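Local coordinates for esterase (Sinorhizobium meliloti 1021, PDB 4TX1), which probably hydrolyses acetyl esters of carbohydrates as an SGNH-family hydrolase, and may also act as an arylesterase, at residues I95-G100 against P139-V144; I143-P148 against C184-G189. All coordinates share one frame; numbering follows the deposited sequence.

Interaction 1. Residues I95-G100 against P139-V144; sequences IVFMLG and PEILIV
V144 sets its two methyls against two side chains of strand 95-98: CG2 touches V96 CG1 at 3.6 Å, while CG1 meets M98 SD at 3.8 Å. The first torsion makes this division, holding CG1 anti to the backbone N (chi1 -177°) and CG2 beside it. An alanine here would probably leave a gap against V96 CG1 and take away the methyl on which the thioether of M98 rests. On the same face L142 lies side by side with V96, its CD1 4.0 Å from V96 CG1. The other face carries F97, whose CE2 is 3.8 Å from I141 CG2. I95 CG2 covers one side of that ring toward the rim, and I95 CD1 is pressed tightly on P139 CB at 3.3 Å.

Behind the side chains, the backbones pair in parallel register. F97 bonds to this one neighbour through both of its polar backbone atoms, its N giving to L142 O and its O accepting from V144 N. I95 does likewise, with E140 O and L142 N. Beyond the last bond a water joins the two segments, accepting from L99 N at 3.0 Å and donating to V144 O at 2.8 Å.

The alternate residues V96 and M98 turn their backbone bonds to strand 14-20, so 94-98 is an interior strand. Helix 112-127 packs over I95, F97 and I141; helix 205-223 covers L142 and V144 from the opposite face.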
loop_
_atom_site.group_PDB
_atom_site.type_symbol
_atom_site.label_atom_id
_atom_site.label_comp_id
_atom_site.label_asym_id
_atom_site.label_seq_id
_atom_site.Cartn_x
_atom_site.Cartn_y
_atom_site.Cartn_z
ATOM N N ILE A 95 -26.163 9.293 -1.918
ATOM C CA ILE A 95 -24.767 9.642 -2.309
ATOM C C ILE A 95 -24.920 10.297 -3.664
ATOM O O ILE A 95 -25.529 9.704 -4.596
ATOM C CB ILE A 95 -23.871 8.397 -2.370
ATOM C CG1 ILE A 95 -23.764 7.811 -0.939
ATOM C CG2 ILE A 95 -22.502 8.845 -2.944
ATOM C CD1 ILE A 95 -24.632 6.717 -0.571
ATOM N N VAL A 96 -24.358 11.487 -3.820
ATOM C CA VAL A 96 -24.292 12.191 -5.098
ATOM C C VAL A 96 -22.846 12.208 -5.613
ATOM O O VAL A 96 -21.994 12.795 -4.927
ATOM C CB VAL A 96 -24.776 13.666 -4.948
ATOM C CG1 VAL A 96 -24.814 14.353 -6.356
ATOM C CG2 VAL A 96 -26.173 13.613 -4.249
ATOM N N PHE A 97 -22.602 11.614 -6.765
ATOM C CA PHE A 97 -21.272 11.595 -7.382
ATOM C C PHE A 97 -21.191 12.665 -8.458
ATOM O O PHE A 97 -22.075 12.784 -9.319
ATOM C CB PHE A 97 -20.967 10.279 -8.039
ATOM C CG PHE A 97 -20.810 9.115 -7.067
ATOM C CD1 PHE A 97 -19.769 9.119 -6.158
ATOM C CD2 PHE A 97 -21.646 8.024 -7.075
ATOM C CE1 PHE A 97 -19.572 8.088 -5.313
ATOM C CE2 PHE A 97 -21.460 6.936 -6.257
ATOM C CZ PHE A 97 -20.444 6.990 -5.303
ATOM N N MET A 98 -20.134 13.444 -8.396
ATOM C CA MET A 98 -19.778 14.240 -9.565
ATOM C C MET A 98 -18.281 14.145 -9.858
ATOM O O MET A 98 -17.446 14.917 -9.314
ATOM C CB MET A 98 -20.280 15.713 -9.470
ATOM C CG MET A 98 -20.153 16.387 -10.830
ATOM S SD MET A 98 -20.948 18.015 -10.979
ATOM C CE MET A 98 -19.726 19.008 -10.136
ATOM N N LEU A 99 -17.917 13.161 -10.670
ATOM C CA LEU A 99 -16.530 12.868 -10.978
ATOM C C LEU A 99 -16.411 12.513 -12.427
ATOM O O LEU A 99 -17.392 12.114 -13.063
ATOM C CB LEU A 99 -16.005 11.715 -10.081
ATOM C CG LEU A 99 -15.822 11.978 -8.613
ATOM C CD1 LEU A 99 -15.500 10.647 -7.851
ATOM C CD2 LEU A 99 -14.725 13.005 -8.409
ATOM N N GLY A 100 -15.204 12.684 -12.950
ATOM C CA GLY A 100 -14.785 12.329 -14.297
ATOM C C GLY A 100 -13.904 13.337 -14.984
ATOM O O GLY A 100 -13.228 12.984 -15.959
ATOM N N PRO A 139 -28.574 3.219 0.573
ATOM C CA PRO A 139 -28.741 4.592 0.142
ATOM C C PRO A 139 -29.114 4.647 -1.334
ATOM O O PRO A 139 -28.767 3.759 -2.115
ATOM C CB PRO A 139 -27.377 5.226 0.364
ATOM C CG PRO A 139 -26.492 4.195 0.909
ATOM C CD PRO A 139 -27.349 3.068 1.379
ATOM N N GLU A 140 -29.822 5.708 -1.705
ATOM C CA GLU A 140 -30.016 6.019 -3.094
ATOM C C GLU A 140 -28.708 6.615 -3.645
ATOM O O GLU A 140 -27.899 7.139 -2.888
ATOM C CB GLU A 140 -31.117 7.076 -3.229
ATOM C CG GLU A 140 -32.457 6.573 -2.735
ATOM C CD GLU A 140 -33.015 5.500 -3.639
ATOM O OE1 GLU A 140 -32.864 5.606 -4.893
ATOM O OE2 GLU A 140 -33.618 4.535 -3.093
ATOM N N ILE A 141 -28.536 6.505 -4.939
ATOM C CA ILE A 141 -27.326 7.037 -5.614
ATOM C C ILE A 141 -27.703 7.891 -6.813
ATOM O O ILE A 141 -28.492 7.456 -7.693
ATOM C CB ILE A 141 -26.459 5.861 -6.071
ATOM C CG1 ILE A 141 -25.989 5.018 -4.873
ATOM C CG2 ILE A 141 -25.164 6.382 -6.722
ATOM C CD1 ILE A 141 -25.248 3.724 -5.278
ATOM N N LEU A 142 -27.131 9.079 -6.871
ATOM C CA LEU A 142 -27.282 10.013 -7.981
ATOM C C LEU A 142 -25.931 10.188 -8.687
ATOM O O LEU A 142 -24.990 10.735 -8.036
ATOM C CB LEU A 142 -27.758 11.321 -7.481
ATOM C CG LEU A 142 -28.354 12.391 -8.367
ATOM C CD1 LEU A 142 -28.457 13.816 -7.859
ATOM C CD2 LEU A 142 -28.711 12.018 -9.828
ATOM N N ILE A 143 -25.898 9.888 -9.969
ATOM C CA ILE A 143 -24.724 10.047 -10.818
ATOM C C ILE A 143 -24.871 11.385 -11.553
ATOM O O ILE A 143 -25.796 11.576 -12.330
ATOM C CB ILE A 143 -24.522 8.930 -11.809
ATOM C CG1 ILE A 143 -24.322 7.629 -11.021
ATOM C CG2 ILE A 143 -23.353 9.212 -12.759
ATOM C CD1 ILE A 143 -24.385 6.348 -11.814
ATOM N N VAL A 144 -23.933 12.289 -11.337
ATOM C CA VAL A 144 -23.952 13.570 -12.023
ATOM C C VAL A 144 -22.790 13.656 -13.009
ATOM O O VAL A 144 -21.565 13.467 -12.661
ATOM C CB VAL A 144 -23.938 14.725 -11.035
ATOM C CG1 VAL A 144 -24.027 16.043 -11.815
ATOM C CG2 VAL A 144 -25.005 14.619 -9.962
HETATM O O HOH W 1 -20.210 11.404 -11.362
#

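Interaction 2. Residues I143-P148 against C184-G189; sequences IVSPPP and CGFFDG
C184 meets I143 just before the strand starts, its CB 3.8 Å from I143 CD1. G185 follows, and its carbonyl takes the I143 N-H from 42° above the carbonyl plane, yet in a nearly straight bond (175° at the hydrogen). With CG anti to the backbone N (chi1 175°), F186 brings its ring in toward the neighbouring strand, CD1 3.4 Å from I143 O and CZ 3.6 Å from S145 OG. F187 bonds through both its N and its O, to I143 O and from S145 N, while V144 CG1 comes to the edge of its ring, near CD2.

At D188 the contact turns polar. S145 OG donates to D188 OD1 at 2.9 Å, arriving from above the carboxylate plane, and OD1 also accepts from G190 N, so serine and backbone together steady the group. A water lies 2.8 Å from the same OD1 and 2.7 Å from P146 O. G189 closes the pairing with a bond from its N to S145 O at 2.7 Å, where a CB would run into that oxygen; P147 CG packs against G189 O.

This is an edge pairing, with 185-188 outermost in the chain's central parallel sheet, as in SGNH hydrolases. Past the C-terminal end of that strand the chain continues toward the loop that carries the aspartate and histidine of a probable catalytic triad.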
loop_
_atom_site.group_PDB
_atom_site.type_symbol
_atom_site.label_atom_id
_atom_site.label_comp_id
_atom_site.label_asym_id
_atom_site.label_seq_id
_atom_site.Cartn_x
_atom_site.Cartn_y
_atom_site.Cartn_z
ATOM N N ILE A 143 -25.898 9.888 -9.969
ATOM C CA ILE A 143 -24.724 10.047 -10.818
ATOM C C ILE A 143 -24.871 11.385 -11.553
ATOM O O ILE A 143 -25.796 11.576 -12.330
ATOM C CB ILE A 143 -24.522 8.930 -11.809
ATOM C CG1 ILE A 143 -24.322 7.629 -11.021
ATOM C CG2 ILE A 143 -23.353 9.212 -12.759
ATOM C CD1 ILE A 143 -24.385 6.348 -11.814
ATOM N N VAL A 144 -23.933 12.289 -11.337
ATOM C CA VAL A 144 -23.952 13.570 -12.023
ATOM C C VAL A 144 -22.790 13.656 -13.009
ATOM O O VAL A 144 -21.565 13.467 -12.661
ATOM C CB VAL A 144 -23.938 14.725 -11.035
ATOM C CG1 VAL A 144 -24.027 16.043 -11.815
ATOM C CG2 VAL A 144 -25.005 14.619 -9.962
ATOM N N SER A 145 -23.081 13.899 -14.287
ATOM C CA SER A 145 -22.031 14.086 -15.267
ATOM C C SER A 145 -21.551 15.572 -15.073
ATOM O O SER A 145 -22.384 16.514 -14.954
ATOM C CB SER A 145 -22.411 13.780 -16.716
ATOM O OG SER A 145 -23.561 14.606 -17.006
ATOM N N PRO A 146 -20.221 15.776 -14.965
ATOM C CA PRO A 146 -19.762 17.115 -14.682
ATOM C C PRO A 146 -19.938 17.958 -16.003
ATOM O O PRO A 146 -19.953 17.423 -17.121
ATOM C CB PRO A 146 -18.253 16.948 -14.398
ATOM C CG PRO A 146 -17.898 15.677 -15.146
ATOM C CD PRO A 146 -19.130 14.787 -14.970
ATOM N N PRO A 147 -20.019 19.287 -15.838
ATOM C CA PRO A 147 -19.996 20.121 -17.049
ATOM C C PRO A 147 -18.775 19.870 -17.865
ATOM O O PRO A 147 -17.644 19.740 -17.339
ATOM C CB PRO A 147 -20.062 21.538 -16.485
ATOM C CG PRO A 147 -20.678 21.419 -15.184
ATOM C CD PRO A 147 -20.215 20.099 -14.636
ATOM N N PRO A 148 -18.939 19.657 -19.168
ATOM C CA PRO A 148 -17.815 19.273 -19.953
ATOM C C PRO A 148 -16.717 20.324 -20.177
ATOM O O PRO A 148 -16.958 21.517 -20.036
ATOM C CB PRO A 148 -18.390 18.865 -21.288
ATOM C CG PRO A 148 -19.758 19.375 -21.273
ATOM C CD PRO A 148 -20.212 19.616 -19.906
ATOM N N CYS A 184 -29.677 3.854 -10.617
ATOM C CA CYS A 184 -29.278 5.059 -9.953
ATOM C C CYS A 184 -30.038 6.209 -10.644
ATOM O O CYS A 184 -30.412 6.101 -11.839
ATOM C CB CYS A 184 -27.759 5.333 -10.264
ATOM S SG CYS A 184 -26.710 4.205 -9.370
ATOM N N GLY A 185 -30.103 7.345 -9.943
ATOM C CA GLY A 185 -30.490 8.602 -10.594
ATOM C C GLY A 185 -29.388 9.140 -11.463
ATOM O O GLY A 185 -28.184 8.809 -11.271
ATOM N N PHE A 186 -29.777 10.020 -12.376
ATOM C CA PHE A 186 -28.864 10.718 -13.264
ATOM C C PHE A 186 -29.193 12.203 -13.354
ATOM O O PHE A 186 -30.384 12.609 -13.434
ATOM C CB PHE A 186 -28.848 10.103 -14.667
ATOM C CG PHE A 186 -28.012 10.867 -15.643
ATOM C CD1 PHE A 186 -26.603 10.867 -15.566
ATOM C CD2 PHE A 186 -28.593 11.650 -16.621
ATOM C CE1 PHE A 186 -25.859 11.645 -16.388
ATOM C CE2 PHE A 186 -27.823 12.456 -17.457
ATOM C CZ PHE A 186 -26.445 12.411 -17.387
ATOM N N PHE A 187 -28.173 13.032 -13.401
ATOM C CA PHE A 187 -28.371 14.427 -13.827
ATOM C C PHE A 187 -27.194 14.833 -14.669
ATOM O O PHE A 187 -26.023 14.606 -14.252
ATOM C CB PHE A 187 -28.485 15.309 -12.616
ATOM C CG PHE A 187 -28.821 16.756 -12.945
ATOM C CD1 PHE A 187 -30.131 17.105 -13.286
ATOM C CD2 PHE A 187 -27.856 17.737 -12.876
ATOM C CE1 PHE A 187 -30.442 18.437 -13.581
ATOM C CE2 PHE A 187 -28.155 19.068 -13.195
ATOM C CZ PHE A 187 -29.458 19.413 -13.529
ATOM N N ASP A 188 -27.437 15.570 -15.747
ATOM C CA ASP A 188 -26.354 16.150 -16.546
ATOM C C ASP A 188 -25.988 17.537 -16.024
ATOM O O ASP A 188 -26.763 18.497 -16.208
ATOM C CB ASP A 188 -26.727 16.266 -18.034
ATOM C CG ASP A 188 -25.607 16.855 -18.871
ATOM O OD1 ASP A 188 -24.475 17.048 -18.376
ATOM O OD2 ASP A 188 -25.850 17.100 -20.034
ATOM N N GLY A 189 -24.845 17.676 -15.296
ATOM C CA GLY A 189 -24.422 18.969 -14.794
ATOM C C GLY A 189 -24.260 20.003 -15.885
ATOM O O GLY A 189 -24.442 21.180 -15.629
HETATM O O HOH W 2 -21.760 16.334 -18.769
#

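Interactions 1 and 2 lie side by side in one five-stranded parallel sheet, their centres about 8 Å apart. Strand 140-145 belongs to both, bonding to strand 94-98 along one edge and to strand 185-188 along the other, with I143 and V144 common to the two contacts. They also touch directly: I141 O and G185 N form a probable hydrogen bond at 2.8 Å, and L142 CD2 packs on the G185-F186 peptide. Along the chain, helix 112-127 leads from the first strand to the shared one, and helices ending with 171-182 lead to the last. Successive beta-alpha-beta units thus build this half of the alpha/beta fold outward to its edge.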